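Local coordinates for protein thiol transferase (Phanerochaete chrysosporium, PDB 4F0B) that binds glutathione disulfide as a Ure2p-type glutathione transferase and probably catalyses glutathione-dependent thiol transfer, at residues 42-46 with 47-51. Numbering follows the deposited sequence.
With GDS (oxidized glutathione disulfide), chain C.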
loop_
_atom_site.group_PDB
_atom_site.type_symbol
_atom_site.label_atom_id
_atom_site.label_comp_id
_atom_site.label_asym_id
_atom_site.label_seq_id
_atom_site.Cartn_x
_atom_site.Cartn_y
_atom_site.Cartn_z
ATOM N N LYS A 42 22.752 1.928 -7.935
ATOM C CA LYS A 42 22.159 0.711 -8.436
ATOM C C LYS A 42 22.448 -0.469 -7.465
ATOM O O LYS A 42 23.590 -0.807 -7.185
ATOM C CB LYS A 42 22.662 0.441 -9.860
ATOM C CG LYS A 42 21.886 -0.656 -10.562
ATOM C CD LYS A 42 22.431 -0.879 -11.965
ATOM C CE LYS A 42 21.587 -1.890 -12.719
ATOM N NZ LYS A 42 22.266 -2.285 -13.994
ATOM N N MET A 43 21.391 -1.074 -6.948
ATOM C CA MET A 43 21.490 -2.083 -5.903
ATOM C C MET A 43 21.187 -3.449 -6.465
ATOM O O MET A 43 20.223 -3.612 -7.232
ATOM C CB MET A 43 20.493 -1.792 -4.756
ATOM C CG MET A 43 20.719 -0.437 -4.127
ATOM S SD MET A 43 22.114 -0.446 -2.983
ATOM C CE MET A 43 21.444 -1.442 -1.662
ATOM N N SER A 44 21.976 -4.440 -6.073
ATOM C CA SER A 44 21.591 -5.822 -6.335
ATOM C C SER A 44 20.406 -6.228 -5.492
ATOM O O SER A 44 20.387 -5.993 -4.283
ATOM C CB SER A 44 22.757 -6.759 -6.048
ATOM O OG SER A 44 22.228 -8.086 -5.984
ATOM N N ILE A 45 19.420 -6.822 -6.151
ATOM C CA ILE A 45 18.233 -7.351 -5.473
ATOM C C ILE A 45 18.268 -8.870 -5.481
ATOM O O ILE A 45 17.251 -9.508 -5.210
ATOM C CB ILE A 45 16.910 -6.871 -6.134
ATOM C CG1 ILE A 45 16.863 -7.337 -7.581
ATOM C CG2 ILE A 45 16.830 -5.356 -6.017
ATOM C CD1 ILE A 45 15.478 -7.181 -8.237
ATOM N N ARG A 46 19.431 -9.456 -5.782
ATOM C CA ARG A 46 19.529 -10.918 -5.882
ATOM C C ARG A 46 19.998 -11.550 -4.580
ATOM O O ARG A 46 21.032 -11.142 -4.011
ATOM C CB ARG A 46 20.529 -11.308 -6.974
ATOM C CG ARG A 46 20.289 -10.626 -8.293
ATOM C CD ARG A 46 21.043 -11.313 -9.378
ATOM N NE ARG A 46 22.436 -11.560 -9.024
ATOM C CZ ARG A 46 23.172 -12.509 -9.597
ATOM N NH1 ARG A 46 24.427 -12.702 -9.217
ATOM N NH2 ARG A 46 22.626 -13.308 -10.514
ATOM N N ASP A 47 19.270 -12.560 -4.113
ATOM C CA ASP A 47 19.702 -13.316 -2.943
ATOM C C ASP A 47 21.111 -13.933 -3.121
ATOM O O ASP A 47 21.849 -14.076 -2.150
ATOM C CB ASP A 47 18.683 -14.425 -2.599
ATOM C CG ASP A 47 17.347 -13.878 -2.122
ATOM O OD1 ASP A 47 17.251 -12.684 -1.773
ATOM O OD2 ASP A 47 16.355 -14.660 -2.061
ATOM N N ALA A 48 21.479 -14.311 -4.344
ATOM C CA ALA A 48 22.785 -14.915 -4.593
ATOM C C ALA A 48 23.922 -13.947 -4.268
ATOM O O ALA A 48 25.053 -14.379 -4.057
ATOM C CB ALA A 48 22.896 -15.349 -6.027
ATOM N N ASP A 49 23.616 -12.644 -4.243
ATOM C CA ASP A 49 24.651 -11.640 -3.975
ATOM C C ASP A 49 24.749 -11.241 -2.514
ATOM O O ASP A 49 25.645 -10.473 -2.158
ATOM C CB ASP A 49 24.391 -10.381 -4.791
ATOM C CG ASP A 49 24.533 -10.616 -6.274
ATOM O OD1 ASP A 49 25.303 -11.522 -6.680
ATOM O OD2 ASP A 49 23.869 -9.897 -7.049
ATOM N N ILE A 50 23.851 -11.732 -1.668
ATOM C CA ILE A 50 23.869 -11.375 -0.252
ATOM C C ILE A 50 25.242 -11.633 0.381
ATOM O O ILE A 50 25.799 -12.728 0.263
ATOM C CB ILE A 50 22.752 -12.107 0.533
ATOM C CG1 ILE A 50 21.377 -11.612 0.074
ATOM C CG2 ILE A 50 22.966 -11.955 2.035
ATOM C CD1 ILE A 50 20.166 -12.393 0.691
ATOM N N GLY A 51 25.803 -10.582 0.988
ATOM C CA GLY A 51 27.125 -10.640 1.592
ATOM C C GLY A 51 28.338 -10.544 0.675
ATOM O O GLY A 51 29.476 -10.453 1.164
HETATM N N1 GDS C . 6.268 -2.417 -1.259
HETATM C CA1 GDS C . 7.655 -2.122 -1.739
HETATM C C1 GDS C . 7.612 -0.782 -2.522
HETATM O OE1 GDS C . 6.543 -0.452 -3.079
HETATM O OE2 GDS C . 8.651 -0.096 -2.535
HETATM C CB1 GDS C . 8.111 -3.236 -2.695
HETATM C CG1 GDS C . 9.575 -3.056 -3.138
HETATM C CD1 GDS C . 10.061 -4.334 -3.807
HETATM O O1 GDS C . 9.379 -5.333 -4.002
HETATM N N2 GDS C . 11.395 -4.330 -4.137
HETATM C CA2 GDS C . 12.053 -5.462 -4.804
HETATM C C2 GDS C . 13.302 -5.834 -4.036
HETATM O O2 GDS C . 14.078 -4.958 -3.575
HETATM C CB2 GDS C . 12.480 -5.144 -6.234
HETATM S SG2 GDS C . 11.164 -4.558 -7.303
HETATM N N3 GDS C . 13.507 -7.160 -3.917
HETATM C CA3 GDS C . 14.706 -7.642 -3.226
HETATM C C3 GDS C . 14.405 -8.662 -2.191
HETATM O OE3 GDS C . 15.382 -9.081 -1.539
HETATM O OE4 GDS C . 13.211 -9.025 -2.012
HETATM N N4 GDS C . 7.207 -6.715 -5.304
HETATM C CA4 GDS C . 5.851 -6.766 -4.784
HETATM C C4 GDS C . 5.208 -5.361 -4.542
HETATM O OE5 GDS C . 5.629 -4.367 -5.170
HETATM O OE6 GDS C . 4.283 -5.338 -3.711
HETATM C C5 GDS C . 7.635 -7.672 -6.132
HETATM O O5 GDS C . 6.903 -8.627 -6.486
HETATM C CA5 GDS C . 9.070 -7.570 -6.619
HETATM N N5 GDS C . 9.673 -8.922 -6.682
HETATM C CB5 GDS C . 9.007 -6.876 -7.998
HETATM S SG5 GDS C . 10.647 -6.457 -8.579
HETATM C CA6 GDS C . 11.207 -11.305 -3.556
HETATM C C6 GDS C . 10.107 -12.383 -3.642
HETATM O OE7 GDS C . 8.928 -12.013 -3.840
HETATM O OE8 GDS C . 10.465 -13.572 -3.447
HETATM N N6 GDS C . 12.112 -11.675 -2.470
HETATM C CB6 GDS C . 11.993 -11.218 -4.903
HETATM C CG6 GDS C . 11.209 -10.692 -6.141
HETATM C CD6 GDS C . 10.775 -9.269 -5.941
HETATM O O6 GDS C . 11.293 -8.468 -5.178
HETATM O O HOH W 1 15.385 -11.269 -4.068
#
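Asp-49 OD2 is held by two donors from earlier in the loop, Ser-44 and Arg-46. Ser-44 OG donates a hydrogen bond to Asp-49 OD2, 2.7 Å away, on its anti lone pair. Arg-46 NE also donates to Asp-49 OD2, at 3.0 Å and nearly straight (174°). This oxygen lies in the guanidinium plane, yet NE comes to it from above the carboxylate plane. Arg-46 NH1 completes the salt bridge to Asp-49 OD1 at 2.9 Å, on its syn side but tilted out of the carboxylate plane. The grip is therefore side-on and two-pronged, but the two flat groups are turned 48° apart. A bend at chi3 turns the NE and NH1 edge toward the carboxylate; Ala-48 CB lies over one face of the guanidinium. Ser-44 has OG anti to its own nitrogen (chi1 165°), and there it also accepts from Arg-46 N at 3.1 Å. This makes an ST turn. The backbone then makes a second turn, through the short 3-10 segment 47-49, where Asp-49 N bonds Arg-46 O at 3.0 Å. An alanine in place of Asp-49 would probably leave the Arg-46 charge without this mate, Ser-44 OG without its acceptor, and the guanidinium freer to swing.

The turn follows strand 38-42 of the thioredoxin-like N-terminal domain. Ile-45 points away from the carboxylate, and its CG2 packs 3.7 Å from O2 of the bound glutathione disulfide. Ile-71, which bonds the ligand through its carbonyl, also touches this side chain. Salt bridge and hydroxyl bond together thus brace a surface turn, leaving Ile-45 to make van der Waals contact with the ligand.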